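Local atomic coordinates of aldo-keto Reductase, OXIDOREDUCTASE (Salmonella typhimurium, PDB entry 5T79), a protein that binds NADPH and probably acts as an aldo-keto reductase that can convert 3-hydroxybutanal to 1,3-butanediol. Residues R201-E204 against D205-A209. Sequence-based numbering, arbitrary orientation.
Sequences RWVE and DGLLA
Val203 O takes the N-H of Leu208 in a nearly straight bond (3.1 Å between Leu208 N and Val203 O, 168° at the hydrogen), the donor a little out of the carbonyl plane. Asp205 N closes a tighter turn on Trp202 O (3.0 Å), reaching that oxygen from well above its carbonyl plane. Gly206, at the N-cap of helix 207-214, turns the chain with a positive phi.

Three waters thread the same groups. One donates to both Arg201 O and Asp205 OD1. Another donates to Trp202 O and accepts from Leu207 N, and the third accepts from Ala209 N, so two amides of the first helical turn are met by water.

The contact spans the end of the loop after strand 191-193 and the first turn of helix 207-214, in the beta/alpha barrel of the aldo-keto reductase; the Trp202 side chain lies about 6 Å from that of the NADPH-binding Asn169.

The apolar contacts centre on the buried Val203, which sets its branches on different leucines: CG1 touches Leu207 CD2 at 3.7 Å, while CG2 meets Leu208 CG. CG1 also sits over the centre of one face of the Trp202 ring, whose CH2 reaches Leu207 CD2 (3.8 Å). With chi1 76°, Trp202 CG lies between the backbone N and carbonyl carbon, bringing the indole back under Val203.

Charge pairing lies beside the turn. Arg201 grips Glu204 side-on, with two nitrogens on one oxygen: NH2 makes a salt bridge to Glu204 OE1 on its syn lone pair (3.0 Å), while NE comes to OE1 from above the carboxylate plane. Arg287 and Tyr196 hold Glu204 OE2, while Asp325 pairs with Arg201 NH1.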
ATOM      1  N   ARG A 201       2.761   5.652 -14.706  1.00 19.25           N
ATOM      2  CA  ARG A 201       1.472   6.348 -14.763  1.00 18.85           C
ATOM      3  C   ARG A 201       0.337   5.570 -15.472  1.00 21.89           C
ATOM      4  O   ARG A 201      -0.644   6.193 -15.886  1.00 21.50           O
ATOM      5  CB  ARG A 201       1.697   7.713 -15.472  1.00 18.68           C
ATOM      6  CG  ARG A 201       2.689   8.603 -14.718  1.00 20.97           C
ATOM      7  CD  ARG A 201       2.966   9.903 -15.451  1.00 26.43           C
ATOM      8  NE  ARG A 201       1.795  10.784 -15.447  1.00 26.27           N
ATOM      9  CZ  ARG A 201       1.814  12.050 -15.834  1.00 34.89           C
ATOM     10  NH1 ARG A 201       2.944  12.601 -16.269  1.00 23.70           N
ATOM     11  NH2 ARG A 201       0.708  12.783 -15.782  1.00 23.40           N
ATOM     12  N   TRP A 202       0.419   4.235 -15.543  1.00 18.44           N
ATOM     13  CA  TRP A 202      -0.590   3.420 -16.228  1.00 18.72           C
ATOM     14  C   TRP A 202      -2.027   3.618 -15.694  1.00 21.89           C
ATOM     15  O   TRP A 202      -2.959   3.548 -16.488  1.00 23.58           O
ATOM     16  CB  TRP A 202      -0.228   1.920 -16.206  1.00 17.56           C
ATOM     17  CG  TRP A 202      -0.461   1.227 -14.891  1.00 17.21           C
ATOM     18  CD1 TRP A 202       0.432   1.093 -13.865  1.00 19.19           C
ATOM     19  CD2 TRP A 202      -1.641   0.512 -14.495  1.00 16.38           C
ATOM     20  NE1 TRP A 202      -0.127   0.368 -12.844  1.00 17.74           N
ATOM     21  CE2 TRP A 202      -1.405   0.009 -13.195  1.00 19.24           C
ATOM     22  CE3 TRP A 202      -2.897   0.283 -15.095  1.00 17.64           C
ATOM     23  CZ2 TRP A 202      -2.368  -0.723 -12.488  1.00 17.96           C
ATOM     24  CZ3 TRP A 202      -3.861  -0.415 -14.382  1.00 18.48           C
ATOM     25  CH2 TRP A 202      -3.592  -0.916 -13.094  1.00 18.27           C
ATOM     26  N   VAL A 203      -2.208   3.870 -14.384  1.00 17.50           N
ATOM     27  CA  VAL A 203      -3.562   4.027 -13.782  1.00 16.23           C
ATOM     28  C   VAL A 203      -4.291   5.234 -14.377  1.00 19.50           C
ATOM     29  O   VAL A 203      -5.512   5.295 -14.275  1.00 16.92           O
ATOM     30  CB  VAL A 203      -3.562   4.124 -12.237  1.00 17.39           C
ATOM     31  CG1 VAL A 203      -2.956   2.891 -11.605  1.00 16.88           C
ATOM     32  CG2 VAL A 203      -2.850   5.387 -11.743  1.00 17.11           C
ATOM     33  N   GLU A 204      -3.540   6.212 -14.963  1.00 18.67           N
ATOM     34  CA  GLU A 204      -4.145   7.404 -15.569  1.00 18.74           C
ATOM     35  C   GLU A 204      -4.764   7.097 -16.932  1.00 24.59           C
ATOM     36  O   GLU A 204      -5.393   7.988 -17.517  1.00 25.42           O
ATOM     37  CB  GLU A 204      -3.122   8.542 -15.705  1.00 20.06           C
ATOM     38  CG  GLU A 204      -2.518   9.000 -14.383  1.00 19.24           C
ATOM     39  CD  GLU A 204      -1.506  10.116 -14.560  1.00 28.53           C
ATOM     40  OE1 GLU A 204      -1.282  10.541 -15.714  1.00 28.45           O
ATOM     41  OE2 GLU A 204      -0.878  10.512 -13.557  1.00 21.92           O
ATOM     42  N   ASP A 205      -4.650   5.837 -17.420  1.00 21.55           N
ATOM     43  CA  ASP A 205      -5.230   5.446 -18.710  1.00 22.98           C
ATOM     44  C   ASP A 205      -6.640   4.844 -18.579  1.00 25.87           C
ATOM     45  O   ASP A 205      -7.130   4.241 -19.531  1.00 26.37           O
ATOM     46  CB  ASP A 205      -4.320   4.454 -19.464  1.00 25.65           C
ATOM     47  CG  ASP A 205      -2.914   4.954 -19.779  1.00 35.53           C
ATOM     48  OD1 ASP A 205      -2.724   6.185 -19.863  1.00 36.12           O
ATOM     49  OD2 ASP A 205      -2.011   4.109 -19.954  1.00 41.98           O
ATOM     50  N   GLY A 206      -7.296   5.036 -17.443  1.00 21.19           N
ATOM     51  CA  GLY A 206      -8.645   4.507 -17.265  1.00 19.83           C
ATOM     52  C   GLY A 206      -8.971   3.958 -15.897  1.00 20.93           C
ATOM     53  O   GLY A 206     -10.121   4.048 -15.461  1.00 20.38           O
ATOM     54  N   LEU A 207      -7.991   3.382 -15.198  1.00 15.58           N
ATOM     55  CA  LEU A 207      -8.305   2.794 -13.892  1.00 13.89           C
ATOM     56  C   LEU A 207      -8.825   3.807 -12.877  1.00 18.85           C
ATOM     57  O   LEU A 207      -9.848   3.536 -12.245  1.00 19.32           O
ATOM     58  CB  LEU A 207      -7.099   2.051 -13.294  1.00 12.83           C
ATOM     59  CG  LEU A 207      -7.419   1.316 -11.994  1.00 15.30           C
ATOM     60  CD1 LEU A 207      -8.150   0.001 -12.266  1.00 15.70           C
ATOM     61  CD2 LEU A 207      -6.157   1.070 -11.170  1.00 14.11           C
ATOM     62  N   LEU A 208      -8.161   4.973 -12.714  1.00 17.69           N
ATOM     63  CA  LEU A 208      -8.614   5.933 -11.680  1.00 17.11           C
ATOM     64  C   LEU A 208     -10.040   6.422 -11.959  1.00 20.46           C
ATOM     65  O   LEU A 208     -10.834   6.529 -11.020  1.00 20.48           O
ATOM     66  CB  LEU A 208      -7.646   7.115 -11.517  1.00 17.08           C
ATOM     67  CG  LEU A 208      -6.220   6.781 -10.999  1.00 19.51           C
ATOM     68  CD1 LEU A 208      -5.441   8.049 -10.716  1.00 19.45           C
ATOM     69  CD2 LEU A 208      -6.244   5.883  -9.730  1.00 20.32           C
ATOM     70  N   ALA A 209     -10.382   6.631 -13.241  1.00 17.88           N
ATOM     71  CA  ALA A 209     -11.729   7.048 -13.662  1.00 18.62           C
ATOM     72  C   ALA A 209     -12.728   5.941 -13.346  1.00 21.33           C
ATOM     73  O   ALA A 209     -13.799   6.213 -12.798  1.00 22.15           O
ATOM     74  CB  ALA A 209     -11.743   7.376 -15.157  1.00 21.04           C
TER
HETATM   75  O   HOH W   1      -0.478   6.979 -18.554  1.00 36.17           O
HETATM   76  O   HOH W   2      -5.572   2.452 -16.413  1.00 21.08           O
HETATM   77  O   HOH W   3      -8.239   7.019 -15.297  1.00 19.64           O